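Local coordinates for adhesion and penetration protein autotransporter (Haemophilus influenzae, PDB 3SYJ), which promotes adherence to and invasion of host cells by directly binding a host cell structure, associates with itself, and is probably a serine protease, at residues Val371-Asn376 with Trp394-Val399; Leu350-Asp355 with Gln377-Ala382. All blocks are in the same frame, centred on the assembly; numbering follows the deposited sequence.

Contact 1 of 2, residues Val371-Asn376 with Trp394-Val399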
ATOM      1  N   VAL A 371      32.667  27.660 -47.790  1.00 15.70           N
ATOM      2  CA  VAL A 371      32.350  28.710 -48.739  1.00 14.61           C
ATOM      3  C   VAL A 371      32.553  30.040 -48.048  1.00 19.02           C
ATOM      4  O   VAL A 371      31.910  30.341 -47.041  1.00 15.74           O
ATOM      5  CB  VAL A 371      30.913  28.581 -49.251  1.00 15.30           C
ATOM      6  CG1 VAL A 371      30.657  29.573 -50.357  1.00 14.42           C
ATOM      7  CG2 VAL A 371      30.674  27.165 -49.757  1.00 15.84           C
ATOM      8  N   SER A 372      33.467  30.835 -48.586  1.00 17.18           N
ATOM      9  CA  SER A 372      33.960  31.990 -47.865  1.00 17.25           C
ATOM     10  C   SER A 372      34.144  33.208 -48.758  1.00 17.89           C
ATOM     11  O   SER A 372      34.603  33.087 -49.895  1.00 18.40           O
ATOM     12  CB  SER A 372      35.292  31.626 -47.199  1.00 18.82           C
ATOM     13  OG  SER A 372      36.044  32.791 -46.892  1.00 32.06           O
ATOM     14  N   PRO A 373      33.798  34.392 -48.237  1.00 16.04           N
ATOM     15  CA  PRO A 373      34.071  35.653 -48.932  1.00 22.04           C
ATOM     16  C   PRO A 373      35.505  36.073 -48.679  1.00 22.46           C
ATOM     17  O   PRO A 373      36.007  35.802 -47.595  1.00 22.21           O
ATOM     18  CB  PRO A 373      33.157  36.659 -48.218  1.00 18.19           C
ATOM     19  CG  PRO A 373      32.570  35.937 -47.038  1.00 21.04           C
ATOM     20  CD  PRO A 373      33.237  34.613 -46.897  1.00 19.54           C
ATOM     21  N   ASN A 374      36.150  36.734 -49.632  1.00 24.24           N
ATOM     22  CA  ASN A 374      37.420  37.387 -49.330  1.00 25.62           C
ATOM     23  C   ASN A 374      37.181  38.535 -48.368  1.00 28.40           C
ATOM     24  O   ASN A 374      38.027  38.845 -47.527  1.00 27.11           O
ATOM     25  CB  ASN A 374      38.078  37.919 -50.597  1.00 25.86           C
ATOM     26  CG  ASN A 374      38.743  36.833 -51.392  1.00 27.67           C
ATOM     27  OD1 ASN A 374      39.048  35.758 -50.858  1.00 29.13           O
ATOM     28  ND2 ASN A 374      38.976  37.094 -52.674  1.00 24.62           N
ATOM     29  N   SER A 375      36.042  39.164 -48.510  1.00 21.72           N
ATOM     30  CA  SER A 375      35.668  40.277 -47.705  1.00 27.33           C
ATOM     31  C   SER A 375      34.271  40.502 -47.089  1.00 30.45           C
ATOM     32  O   SER A 375      34.097  40.379 -45.924  1.00 27.46           O
ATOM     33  CB  SER A 375      35.913  41.535 -48.478  1.00 24.99           C
ATOM     34  OG  SER A 375      35.966  42.587 -47.601  1.00 33.67           O
ATOM     35  N   ASN A 376      33.299  40.833 -47.917  1.00 28.96           N
ATOM     36  CA  ASN A 376      31.909  40.909 -47.558  1.00 26.83           C
ATOM     37  C   ASN A 376      31.048  40.588 -48.758  1.00 23.64           C
ATOM     38  O   ASN A 376      29.958  41.024 -48.881  1.00 22.46           O
ATOM     39  CB  ASN A 376      31.590  42.275 -46.995  1.00 31.97           C
ATOM     40  CG  ASN A 376      31.807  43.413 -48.005  1.00 56.90           C
ATOM     41  OD1 ASN A 376      32.496  43.279 -49.036  1.00 56.16           O
ATOM     42  ND2 ASN A 376      31.221  44.554 -47.690  1.00 57.47           N
ATOM     43  N   TRP A 394      28.739  27.740 -44.714  1.00 15.14           N
ATOM     44  CA  TRP A 394      28.337  28.861 -45.557  1.00 18.83           C
ATOM     45  C   TRP A 394      28.633  30.180 -44.861  1.00 19.98           C
ATOM     46  O   TRP A 394      27.919  30.575 -43.946  1.00 19.80           O
ATOM     47  CB  TRP A 394      26.840  28.752 -45.873  1.00 17.58           C
ATOM     48  CG  TRP A 394      26.350  29.698 -46.937  1.00 15.49           C
ATOM     49  CD1 TRP A 394      25.674  30.867 -46.744  1.00 18.02           C
ATOM     50  CD2 TRP A 394      26.491  29.547 -48.357  1.00 15.45           C
ATOM     51  NE1 TRP A 394      25.391  31.454 -47.953  1.00 16.34           N
ATOM     52  CE2 TRP A 394      25.887  30.666 -48.959  1.00 16.40           C
ATOM     53  CE3 TRP A 394      27.077  28.578 -49.176  1.00 13.76           C
ATOM     54  CZ2 TRP A 394      25.852  30.845 -50.340  1.00 14.00           C
ATOM     55  CZ3 TRP A 394      27.045  28.757 -50.543  1.00 12.46           C
ATOM     56  CH2 TRP A 394      26.437  29.884 -51.112  1.00 15.19           C
ATOM     57  N   LYS A 395      29.690  30.862 -45.291  1.00 21.70           N
ATOM     58  CA  LYS A 395      30.137  32.067 -44.592  1.00 21.59           C
ATOM     59  C   LYS A 395      29.821  33.338 -45.373  1.00 20.61           C
ATOM     60  O   LYS A 395      30.396  34.397 -45.124  1.00 21.84           O
ATOM     61  CB  LYS A 395      31.632  31.977 -44.292  1.00 17.20           C
ATOM     62  CG  LYS A 395      31.971  30.849 -43.332  1.00 21.35           C
ATOM     63  CD  LYS A 395      33.473  30.675 -43.136  1.00 18.15           C
ATOM     64  CE  LYS A 395      33.752  29.540 -42.160  1.00 22.39           C
ATOM     65  NZ  LYS A 395      35.190  29.143 -42.115  1.00 21.23           N
ATOM     66  N   VAL A 396      28.891  33.226 -46.312  1.00 20.24           N
ATOM     67  CA  VAL A 396      28.567  34.324 -47.208  1.00 17.71           C
ATOM     68  C   VAL A 396      27.171  34.849 -46.925  1.00 18.70           C
ATOM     69  O   VAL A 396      26.215  34.077 -46.858  1.00 17.41           O
ATOM     70  CB  VAL A 396      28.664  33.863 -48.663  1.00 15.64           C
ATOM     71  CG1 VAL A 396      28.142  34.923 -49.592  1.00 20.38           C
ATOM     72  CG2 VAL A 396      30.107  33.548 -48.993  1.00 22.18           C
ATOM     73  N   ASN A 397      27.052  36.160 -46.750  1.00 17.98           N
ATOM     74  CA  ASN A 397      25.756  36.759 -46.449  1.00 18.85           C
ATOM     75  C   ASN A 397      24.815  36.767 -47.649  1.00 15.57           C
ATOM     76  O   ASN A 397      25.208  36.433 -48.765  1.00 15.46           O
ATOM     77  CB  ASN A 397      25.925  38.182 -45.926  1.00 18.00           C
ATOM     78  CG  ASN A 397      26.288  38.222 -44.459  1.00 21.55           C
ATOM     79  OD1 ASN A 397      27.162  38.992 -44.054  1.00 25.92           O
ATOM     80  ND2 ASN A 397      25.625  37.392 -43.652  1.00 14.09           N
ATOM     81  N   GLY A 398      23.574  37.172 -47.411  1.00 15.67           N
ATOM     82  CA  GLY A 398      22.585  37.250 -48.470  1.00 17.37           C
ATOM     83  C   GLY A 398      22.241  38.687 -48.820  1.00 21.78           C
ATOM     84  O   GLY A 398      22.939  39.619 -48.424  1.00 23.17           O
ATOM     85  N   VAL A 399      21.143  38.862 -49.549  1.00 22.69           N
ATOM     86  CA  VAL A 399      20.764  40.156 -50.098  1.00 19.58           C
ATOM     87  C   VAL A 399      19.388  40.548 -49.587  1.00 23.64           C
ATOM     88  O   VAL A 399      18.494  39.705 -49.507  1.00 18.61           O
ATOM     89  CB  VAL A 399      20.712  40.076 -51.627  1.00 23.74           C
ATOM     90  CG1 VAL A 399      20.117  41.347 -52.210  1.00 21.96           C
ATOM     91  CG2 VAL A 399      22.105  39.790 -52.183  1.00 26.77           C
TER
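Val371 pairs with Trp394 as one rung of a parallel ladder, their CA atoms 5.1 Å apart. The only backbone hydrogen bond between 371-376 and 394-399 runs from Lys395 N to Val371 O, at 2.9 Å. The ladder stops one step later: Pro373 has no N-H to offer, and its ring carbons CG and CD instead press on Lys395 O, CG at 3.3 Å.

The apolar contacts lie to one side of this bond. Val371 and Trp394 share one side of the sheet, where both valine methyls and CB lie obliquely against the benzene part of the indole; CG1 comes to 3.7 Å from CZ3. A branched valine suits this strand position because it offers two methyls to the broad ring. Val396 CG2, anti to its own carbonyl carbon, touches Pro373 CD at 3.9 Å, while its CB lies above one face of the Trp394 ring, toward the rim. Lys395 CB and CG lie near Val371 O, and CB also nears Pro373 CD; the extended chain leads the ammonium away.

Strand 369-373 is flanked by 391-394 and by 348-352, whose Leu350 and Phe352 pack on Val371; Leu363 and Phe365 of strand 363-366 touch Trp394.

Contact 2 of 2, residues Leu350-Asp355 with Gln377-Ala382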
ATOM      1  N   LEU A 350      35.193  27.094 -51.778  1.00 16.10           N
ATOM      2  CA  LEU A 350      34.672  27.989 -52.790  1.00 17.21           C
ATOM      3  C   LEU A 350      34.833  29.401 -52.270  1.00 17.59           C
ATOM      4  O   LEU A 350      34.294  29.746 -51.221  1.00 18.45           O
ATOM      5  CB  LEU A 350      33.202  27.679 -53.087  1.00 18.07           C
ATOM      6  CG  LEU A 350      32.533  28.673 -54.034  1.00 20.77           C
ATOM      7  CD1 LEU A 350      33.235  28.688 -55.416  1.00 16.51           C
ATOM      8  CD2 LEU A 350      31.030  28.409 -54.155  1.00 17.58           C
ATOM      9  N   ILE A 351      35.590  30.216 -52.992  1.00 18.35           N
ATOM     10  CA  ILE A 351      35.908  31.552 -52.509  1.00 21.97           C
ATOM     11  C   ILE A 351      35.197  32.569 -53.361  1.00 16.94           C
ATOM     12  O   ILE A 351      35.312  32.548 -54.584  1.00 18.40           O
ATOM     13  CB  ILE A 351      37.435  31.852 -52.538  1.00 22.33           C
ATOM     14  CG1 ILE A 351      38.176  31.032 -51.488  1.00 21.61           C
ATOM     15  CG2 ILE A 351      37.701  33.330 -52.301  1.00 22.05           C
ATOM     16  CD1 ILE A 351      38.573  29.657 -51.964  1.00 22.81           C
ATOM     17  N   PHE A 352      34.457  33.456 -52.709  1.00 17.99           N
ATOM     18  CA  PHE A 352      33.789  34.541 -53.409  1.00 21.91           C
ATOM     19  C   PHE A 352      34.719  35.764 -53.521  1.00 23.44           C
ATOM     20  O   PHE A 352      34.949  36.489 -52.543  1.00 21.08           O
ATOM     21  CB  PHE A 352      32.468  34.896 -52.710  1.00 20.02           C
ATOM     22  CG  PHE A 352      31.323  33.970 -53.057  1.00 23.86           C
ATOM     23  CD1 PHE A 352      31.383  32.616 -52.760  1.00 16.62           C
ATOM     24  CD2 PHE A 352      30.177  34.464 -53.667  1.00 19.55           C
ATOM     25  CE1 PHE A 352      30.322  31.772 -53.074  1.00 22.43           C
ATOM     26  CE2 PHE A 352      29.118  33.622 -53.985  1.00 19.62           C
ATOM     27  CZ  PHE A 352      29.191  32.275 -53.690  1.00 12.42           C
ATOM     28  N   ALA A 353      35.255  35.980 -54.719  1.00 23.13           N
ATOM     29  CA  ALA A 353      36.105  37.137 -54.984  1.00 23.16           C
ATOM     30  C   ALA A 353      35.276  38.384 -55.291  1.00 28.23           C
ATOM     31  O   ALA A 353      35.781  39.509 -55.232  1.00 26.97           O
ATOM     32  CB  ALA A 353      37.065  36.838 -56.120  1.00 19.81           C
ATOM     33  N   SER A 354      34.002  38.185 -55.621  1.00 23.68           N
ATOM     34  CA  SER A 354      33.088  39.307 -55.835  1.00 23.87           C
ATOM     35  C   SER A 354      31.678  38.891 -55.466  1.00 25.35           C
ATOM     36  O   SER A 354      31.400  37.703 -55.324  1.00 24.25           O
ATOM     37  CB  SER A 354      33.107  39.760 -57.301  1.00 24.07           C
ATOM     38  OG  SER A 354      32.379  38.855 -58.123  1.00 21.67           O
ATOM     39  N   ASP A 355      30.787  39.864 -55.309  1.00 23.21           N
ATOM     40  CA  ASP A 355      29.374  39.550 -55.178  1.00 23.61           C
ATOM     41  C   ASP A 355      28.951  38.684 -56.350  1.00 24.10           C
ATOM     42  O   ASP A 355      29.471  38.822 -57.461  1.00 24.37           O
ATOM     43  CB  ASP A 355      28.532  40.819 -55.171  1.00 20.68           C
ATOM     44  CG  ASP A 355      28.697  41.612 -53.908  1.00 22.37           C
ATOM     45  OD1 ASP A 355      29.290  41.075 -52.951  1.00 27.33           O
ATOM     46  OD2 ASP A 355      28.233  42.769 -53.873  1.00 25.18           O
ATOM     47  N   GLN A 377      31.608  39.807 -49.648  1.00 23.42           N
ATOM     48  CA  GLN A 377      30.913  39.382 -50.855  1.00 18.52           C
ATOM     49  C   GLN A 377      29.629  38.634 -50.503  1.00 20.38           C
ATOM     50  O   GLN A 377      29.597  37.864 -49.537  1.00 19.50           O
ATOM     51  CB  GLN A 377      31.825  38.513 -51.718  1.00 21.82           C
ATOM     52  CG  GLN A 377      32.921  39.285 -52.447  1.00 22.68           C
ATOM     53  CD  GLN A 377      34.099  39.618 -51.548  1.00 24.72           C
ATOM     54  OE1 GLN A 377      34.313  38.974 -50.526  1.00 20.92           O
ATOM     55  NE2 GLN A 377      34.868  40.630 -51.930  1.00 27.18           N
ATOM     56  N   THR A 378      28.575  38.869 -51.279  1.00 22.37           N
ATOM     57  CA  THR A 378      27.279  38.214 -51.058  1.00 23.42           C
ATOM     58  C   THR A 378      26.919  37.214 -52.161  1.00 20.69           C
ATOM     59  O   THR A 378      27.521  37.220 -53.237  1.00 18.51           O
ATOM     60  CB  THR A 378      26.140  39.247 -50.945  1.00 21.74           C
ATOM     61  OG1 THR A 378      26.046  39.991 -52.165  1.00 23.48           O
ATOM     62  CG2 THR A 378      26.393  40.204 -49.785  1.00 18.73           C
ATOM     63  N   TRP A 379      25.944  36.349 -51.890  1.00 20.25           N
ATOM     64  CA  TRP A 379      25.420  35.455 -52.926  1.00 20.07           C
ATOM     65  C   TRP A 379      23.906  35.553 -53.053  1.00 19.56           C
ATOM     66  O   TRP A 379      23.205  35.829 -52.082  1.00 17.45           O
ATOM     67  CB  TRP A 379      25.804  33.992 -52.678  1.00 17.86           C
ATOM     68  CG  TRP A 379      25.171  33.032 -53.675  1.00 16.79           C
ATOM     69  CD1 TRP A 379      25.647  32.723 -54.916  1.00 17.69           C
ATOM     70  CD2 TRP A 379      23.964  32.264 -53.509  1.00 15.86           C
ATOM     71  NE1 TRP A 379      24.815  31.820 -55.537  1.00 20.24           N
ATOM     72  CE2 TRP A 379      23.779  31.516 -54.693  1.00 20.05           C
ATOM     73  CE3 TRP A 379      23.022  32.140 -52.479  1.00 17.55           C
ATOM     74  CZ2 TRP A 379      22.684  30.656 -54.880  1.00 18.78           C
ATOM     75  CZ3 TRP A 379      21.936  31.280 -52.662  1.00 19.12           C
ATOM     76  CH2 TRP A 379      21.777  30.553 -53.856  1.00 14.53           C
ATOM     77  N   GLN A 380      23.421  35.292 -54.263  1.00 23.10           N
ATOM     78  CA  GLN A 380      22.004  35.359 -54.588  1.00 18.60           C
ATOM     79  C   GLN A 380      21.736  34.467 -55.795  1.00 21.17           C
ATOM     80  O   GLN A 380      22.385  34.611 -56.834  1.00 21.90           O
ATOM     81  CB  GLN A 380      21.627  36.799 -54.927  1.00 22.98           C
ATOM     82  CG  GLN A 380      20.139  37.045 -55.056  1.00 26.88           C
ATOM     83  CD  GLN A 380      19.815  38.489 -55.372  1.00 28.46           C
ATOM     84  OE1 GLN A 380      20.673  39.247 -55.820  1.00 25.95           O
ATOM     85  NE2 GLN A 380      18.563  38.874 -55.150  1.00 36.81           N
ATOM     86  N   GLY A 381      20.789  33.545 -55.664  1.00 16.69           N
ATOM     87  CA  GLY A 381      20.489  32.616 -56.738  1.00 16.76           C
ATOM     88  C   GLY A 381      19.266  31.767 -56.447  1.00 22.37           C
ATOM     89  O   GLY A 381      18.508  32.044 -55.508  1.00 21.30           O
ATOM     90  N   ALA A 382      19.069  30.722 -57.245  1.00 21.35           N
ATOM     91  CA  ALA A 382      17.855  29.921 -57.142  1.00 16.38           C
ATOM     92  C   ALA A 382      17.721  29.288 -55.762  1.00 17.22           C
ATOM     93  O   ALA A 382      16.617  29.214 -55.206  1.00 15.84           O
ATOM     94  CB  ALA A 382      17.827  28.865 -58.210  1.00 14.24           C
TER
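Phe352 overlaps the root of the Trp379 side chain: its CE2 lies 3.6 Å from Trp379 CB, and CE2 and CZ both reach CD1 of the indole. The two ring planes stand at 90°, and Trp379 CD1 lies in the plane of the phenyl ring at its edge. Ile282 of strand 279-285 also packs on Phe352, so a large, wholly apolar ring suits this buried place. The indole adds a polar edge, and its NE1 is hydrogen-bonded to Gln358. Gly381, without a CB, brings its backbone N over one face of the indole, toward the rim.

Gln377 folds across the turn that follows strand 348-352. Its CG, anti to the carbonyl carbon, rests 3.3 Å from Ser354 C, while CB meets Phe352 CB at 3.8 Å. The bend at chi2 (79°) turns CD toward Phe352 O. OE1 lies 3.3 Å from that oxygen, a meeting of two acceptors that would be mildly unfavourable by itself; OE1 takes a hydrogen bond from Ser375 N, which gives it a donor there.

Asp355 supplies the polar link between the segments. Its OD1 accepts the hydrogen of Thr378 N at 2.9 Å (157° at the hydrogen), the donor standing above the carboxylate plane. The same oxygen is 3.1 Å from Gln377 CA, and Asp355 CA makes a CA-H...O contact with Thr378 O. A short acidic side chain fits, since it can reach a backbone N-H of the next coil. Ser354 OG donates to Asp355 O and also bonds to Gly284 N, linking this turn to the preceding coil.

Chemically, the contact combines buried apolar contact of Phe352 with Trp379, and the Gln377 chain laid on the turn, with one hydrogen bond at the exposed Asp355. Its carboxylate is probably ionised, which would strengthen the grip on Thr378 N.

Overall arrangement
From the N terminus, the chain leaves strand 348-352, passes through 363-366 and 369-373, and reaches 377-382, where contact 2 closes its loop. Contact 1 opens at 371-376, before that closure, and closes at 394-399, after strands 379-380 and 384-386. The loops therefore cross, each spanning about one coil of the parallel beta-helix of the Hap passenger domain, and together they join three successive coils. Their centres lie about 6 Å apart. Ser372 connects them directly through probable backbone hydrogen bonds to Leu350 and Phe352, and Val396 CG1 packs on Gln377 O. Contact 1 joins strand 369-373 to strand 391-394 and the loop after it; contact 2 joins strand 348-352 and its turn to strand 379-380.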